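Local coordinates for iron-binding zinc finger CDGSH type domain-containing protein (Magnetospirillum magneticum, PDB 3TBN), which binds two [2Fe-2S] clusters, one in each of its two CDGSH-type motifs, though its cellular role is not established, at residues W32-F43 and F68-P78. Residues are numbered along the deposited sequence; the frame is centred on the assembly and turned at random.
Sequences WCACGRSKAQPF and FCGCKASKAPP. With FES (Fe2/s2 (inorganic) cluster), chain C; FES (Fe2/s2 (inorganic) cluster), chain B.
W32 and K72 reach past each other where the two CDGSH iron-sulfur motifs of this chain meet, a worked example of how cluster-binding loops with little regular secondary structure can be fastened by a few well-aimed side chains. In each loop a Cys-X-Cys pair binds one iron of a [2Fe-2S] cluster, C33 with C35 and C69 with C71; C44 with H48, and C80 with H84, complete the sites. The tight part lies between them. With its CG anti to the backbone N (chi1 176°), W32 lays its indole against P78, whose CB sits over the five-membered ring, P78 CB lying 3.3 Å from W32 CG, while W32 NE1 donates in the ring plane to a lone pair of C69 O at 2.8 Å. That carbonyl also accepts from K72 NZ. The lysine chain, bent at chi2 and extended beyond, delivers NZ to C33 O at 2.7 Å and to Q41 OE1 at 2.8 Å, three oxygens in all, a setting likely to stabilise its positive charge. An alanine in place of W32 would probably open a gap beneath P78 and take from C69 O one of its two donors, the indole N-H. Beside this grip, F43 points a ring edge at the face of F68, centroids 5.4 Å apart. The outer side is looser: exposed P77 meets the indole obliquely, its CB 3.6 Å from W32 CZ3. Near partly exposed A34, a water joins the backbones instead, donating to A34 O at 2.7 Å and to K72 O at 2.8 Å.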
loop_
_atom_site.group_PDB
_atom_site.type_symbol
_atom_site.label_atom_id
_atom_site.label_comp_id
_atom_site.label_asym_id
_atom_site.label_seq_id
_atom_site.Cartn_x
_atom_site.Cartn_y
_atom_site.Cartn_z
ATOM N N TRP A 32 -3.309 0.570 5.726
ATOM C CA TRP A 32 -2.886 0.471 4.338
ATOM C C TRP A 32 -2.555 -0.959 3.962
ATOM O O TRP A 32 -1.833 -1.648 4.688
ATOM C CB TRP A 32 -1.650 1.340 4.149
ATOM C CG TRP A 32 -1.029 1.279 2.791
ATOM C CD1 TRP A 32 -1.540 1.785 1.635
ATOM C CD2 TRP A 32 0.240 0.706 2.451
ATOM N NE1 TRP A 32 -0.671 1.565 0.595
ATOM C CE2 TRP A 32 0.431 0.902 1.069
ATOM C CE3 TRP A 32 1.231 0.046 3.183
ATOM C CZ2 TRP A 32 1.580 0.470 0.404
ATOM C CZ3 TRP A 32 2.368 -0.389 2.518
ATOM C CH2 TRP A 32 2.533 -0.174 1.145
ATOM N N CYS A 33 -3.084 -1.399 2.826
ATOM C CA CYS A 33 -2.736 -2.694 2.263
ATOM C C CYS A 33 -1.314 -2.673 1.711
ATOM O O CYS A 33 -1.012 -1.968 0.752
ATOM C CB CYS A 33 -3.715 -3.067 1.153
ATOM S SG CYS A 33 -3.276 -4.617 0.310
ATOM N N ALA A 34 -0.439 -3.453 2.338
ATOM C CA ALA A 34 0.940 -3.587 1.899
ATOM C C ALA A 34 1.125 -4.713 0.885
ATOM O O ALA A 34 2.162 -4.786 0.228
ATOM C CB ALA A 34 1.846 -3.831 3.094
ATOM N N CYS A 35 0.143 -5.599 0.769
ATOM C CA CYS A 35 0.314 -6.825 -0.007
ATOM C C CYS A 35 -0.199 -6.745 -1.442
ATOM O O CYS A 35 0.175 -7.573 -2.271
ATOM C CB CYS A 35 -0.348 -8.004 0.718
ATOM S SG CYS A 35 -2.161 -8.040 0.679
ATOM N N GLY A 36 -1.052 -5.767 -1.730
ATOM C CA GLY A 36 -1.653 -5.641 -3.045
ATOM C C GLY A 36 -2.883 -6.494 -3.301
ATOM O O GLY A 36 -3.463 -6.404 -4.380
ATOM N N ARG A 37 -3.290 -7.312 -2.332
ATOM C CA ARG A 37 -4.370 -8.271 -2.547
ATOM C C ARG A 37 -5.759 -7.731 -2.211
ATOM O O ARG A 37 -6.758 -8.271 -2.678
ATOM C CB ARG A 37 -4.107 -9.552 -1.746
ATOM C CG ARG A 37 -2.827 -10.268 -2.172
ATOM C CD ARG A 37 -2.340 -11.279 -1.144
ATOM N NE ARG A 37 -3.264 -12.387 -0.948
ATOM C CZ ARG A 37 -3.314 -13.473 -1.713
ATOM N NH1 ARG A 37 -2.492 -13.610 -2.744
ATOM N NH2 ARG A 37 -4.193 -14.428 -1.440
ATOM N N SER A 38 -5.839 -6.674 -1.408
ATOM C CA SER A 38 -7.138 -6.186 -0.985
ATOM C C SER A 38 -7.991 -5.768 -2.166
ATOM O O SER A 38 -7.496 -5.185 -3.129
ATOM C CB SER A 38 -6.994 -5.000 -0.052
ATOM O OG SER A 38 -8.287 -4.528 0.274
ATOM N N LYS A 39 -9.284 -6.052 -2.065
ATOM C CA LYS A 39 -10.270 -5.605 -3.040
ATOM C C LYS A 39 -10.823 -4.224 -2.717
ATOM O O LYS A 39 -11.678 -3.727 -3.443
ATOM C CB LYS A 39 -11.433 -6.591 -3.089
ATOM C CG LYS A 39 -11.033 -7.995 -3.488
ATOM C CD LYS A 39 -12.221 -8.938 -3.449
ATOM C CE LYS A 39 -11.842 -10.317 -3.947
ATOM N N ALA A 40 -10.359 -3.621 -1.624
ATOM C CA ALA A 40 -10.800 -2.285 -1.231
ATOM C C ALA A 40 -9.602 -1.335 -1.170
ATOM O O ALA A 40 -9.427 -0.605 -0.195
ATOM C CB ALA A 40 -11.520 -2.339 0.112
ATOM N N GLN A 41 -8.776 -1.344 -2.210
ATOM C CA GLN A 41 -7.560 -0.540 -2.210
ATOM C C GLN A 41 -7.894 0.923 -1.953
ATOM O O GLN A 41 -8.893 1.433 -2.452
ATOM C CB GLN A 41 -6.843 -0.659 -3.552
ATOM C CG GLN A 41 -6.230 -2.018 -3.814
ATOM C CD GLN A 41 -5.098 -2.334 -2.865
ATOM O OE1 GLN A 41 -4.401 -1.443 -2.390
ATOM N NE2 GLN A 41 -4.904 -3.616 -2.589
ATOM N N PRO A 42 -7.031 1.629 -1.216
ATOM C CA PRO A 42 -5.715 1.203 -0.733
ATOM C C PRO A 42 -5.716 0.556 0.652
ATOM O O PRO A 42 -4.647 0.436 1.244
ATOM C CB PRO A 42 -4.949 2.523 -0.678
ATOM C CG PRO A 42 -5.997 3.512 -0.282
ATOM C CD PRO A 42 -7.246 3.075 -1.007
ATOM N N PHE A 43 -6.878 0.157 1.158
ATOM C CA PHE A 43 -6.991 -0.304 2.538
ATOM C C PHE A 43 -7.056 -1.815 2.656
ATOM O O PHE A 43 -7.594 -2.494 1.795
ATOM C CB PHE A 43 -8.207 0.351 3.185
ATOM C CG PHE A 43 -8.170 1.840 3.087
ATOM C CD1 PHE A 43 -9.094 2.536 2.320
ATOM C CD2 PHE A 43 -7.156 2.548 3.708
ATOM C CE1 PHE A 43 -9.023 3.921 2.215
ATOM C CE2 PHE A 43 -7.081 3.922 3.600
ATOM C CZ PHE A 43 -8.014 4.607 2.854
ATOM N N PHE A 68 -1.956 7.354 -1.006
ATOM C CA PHE A 68 -1.494 6.048 -0.576
ATOM C C PHE A 68 -0.866 5.291 -1.744
ATOM O O PHE A 68 -1.312 5.392 -2.883
ATOM C CB PHE A 68 -2.654 5.245 0.006
ATOM C CG PHE A 68 -3.116 5.729 1.346
ATOM C CD1 PHE A 68 -2.386 5.447 2.489
ATOM C CD2 PHE A 68 -4.287 6.450 1.468
ATOM C CE1 PHE A 68 -2.820 5.881 3.729
ATOM C CE2 PHE A 68 -4.722 6.882 2.704
ATOM C CZ PHE A 68 -3.988 6.599 3.832
ATOM N N CYS A 69 0.176 4.530 -1.455
ATOM C CA CYS A 69 0.872 3.775 -2.483
ATOM C C CYS A 69 0.007 2.625 -3.010
ATOM O O CYS A 69 -0.525 1.825 -2.238
ATOM C CB CYS A 69 2.193 3.256 -1.914
ATOM S SG CYS A 69 3.104 2.112 -2.977
ATOM N N GLY A 70 -0.144 2.569 -4.329
ATOM C CA GLY A 70 -0.867 1.500 -4.994
ATOM C C GLY A 70 0.023 0.389 -5.531
ATOM O O GLY A 70 -0.439 -0.737 -5.713
ATOM N N CYS A 71 1.290 0.700 -5.796
ATOM C CA CYS A 71 2.210 -0.262 -6.404
ATOM C C CYS A 71 2.827 -1.198 -5.369
ATOM O O CYS A 71 3.349 -2.258 -5.722
ATOM C CB CYS A 71 3.319 0.459 -7.187
ATOM S SG CYS A 71 4.583 1.286 -6.179
ATOM N N LYS A 72 2.760 -0.778 -4.106
ATOM C CA LYS A 72 3.259 -1.502 -2.933
ATOM C C LYS A 72 4.787 -1.527 -2.818
ATOM O O LYS A 72 5.334 -2.214 -1.956
ATOM C CB LYS A 72 2.649 -2.907 -2.850
ATOM C CG LYS A 72 1.126 -2.921 -3.026
ATOM C CD LYS A 72 0.431 -1.848 -2.189
ATOM C CE LYS A 72 -1.085 -1.896 -2.357
ATOM N NZ LYS A 72 -1.760 -0.795 -1.609
ATOM N N ALA A 73 5.461 -0.731 -3.645
ATOM C CA ALA A 73 6.920 -0.683 -3.647
ATOM C C ALA A 73 7.502 0.623 -3.086
ATOM O O ALA A 73 8.714 0.806 -3.103
ATOM C CB ALA A 73 7.446 -0.932 -5.054
ATOM N N SER A 74 6.666 1.526 -2.584
ATOM C CA SER A 74 7.181 2.754 -1.994
ATOM C C SER A 74 8.255 2.455 -0.956
ATOM O O SER A 74 8.133 1.509 -0.177
ATOM C CB SER A 74 6.062 3.538 -1.328
ATOM O OG SER A 74 6.606 4.666 -0.669
ATOM N N LYS A 75 9.295 3.280 -0.932
ATOM C CA LYS A 75 10.317 3.180 0.101
ATOM C C LYS A 75 9.913 3.932 1.369
ATOM O O LYS A 75 10.630 3.902 2.367
ATOM C CB LYS A 75 11.661 3.700 -0.418
ATOM C CG LYS A 75 12.421 2.709 -1.293
ATOM C CD LYS A 75 11.863 2.642 -2.703
ATOM C CE LYS A 75 12.906 2.131 -3.694
ATOM N NZ LYS A 75 13.144 0.665 -3.593
ATOM N N ALA A 76 8.768 4.610 1.319
ATOM C CA ALA A 76 8.238 5.347 2.463
ATOM C C ALA A 76 6.778 4.957 2.686
ATOM O O ALA A 76 5.890 5.807 2.694
ATOM C CB ALA A 76 8.360 6.841 2.226
ATOM N N PRO A 77 6.520 3.655 2.863
ATOM C CA PRO A 77 5.130 3.227 3.040
ATOM C C PRO A 77 4.507 3.911 4.253
ATOM O O PRO A 77 5.208 4.168 5.233
ATOM C CB PRO A 77 5.252 1.714 3.251
ATOM C CG PRO A 77 6.653 1.503 3.734
ATOM C CD PRO A 77 7.474 2.549 3.051
ATOM N N PRO A 78 3.192 4.171 4.216
ATOM C CA PRO A 78 2.213 3.732 3.217
ATOM C C PRO A 78 1.961 4.715 2.076
ATOM O O PRO A 78 1.040 4.494 1.295
ATOM C CB PRO A 78 0.944 3.617 4.052
ATOM C CG PRO A 78 1.069 4.756 5.018
ATOM C CD PRO A 78 2.534 4.816 5.367
HETATM FE FE1 FES C . 3.647 5.676 -6.030
HETATM FE FE2 FES C . 3.692 3.152 -5.014
HETATM S S1 FES C . 2.015 4.150 -6.087
HETATM S S2 FES C . 5.289 4.690 -4.897
HETATM FE FE1 FES B . -4.175 -6.711 4.422
HETATM FE FE2 FES B . -3.212 -6.345 1.923
HETATM S S1 FES B . -5.232 -7.053 2.495
HETATM S S2 FES B . -2.159 -5.918 3.841
HETATM O O HOH W 1 4.639 -3.676 0.378
#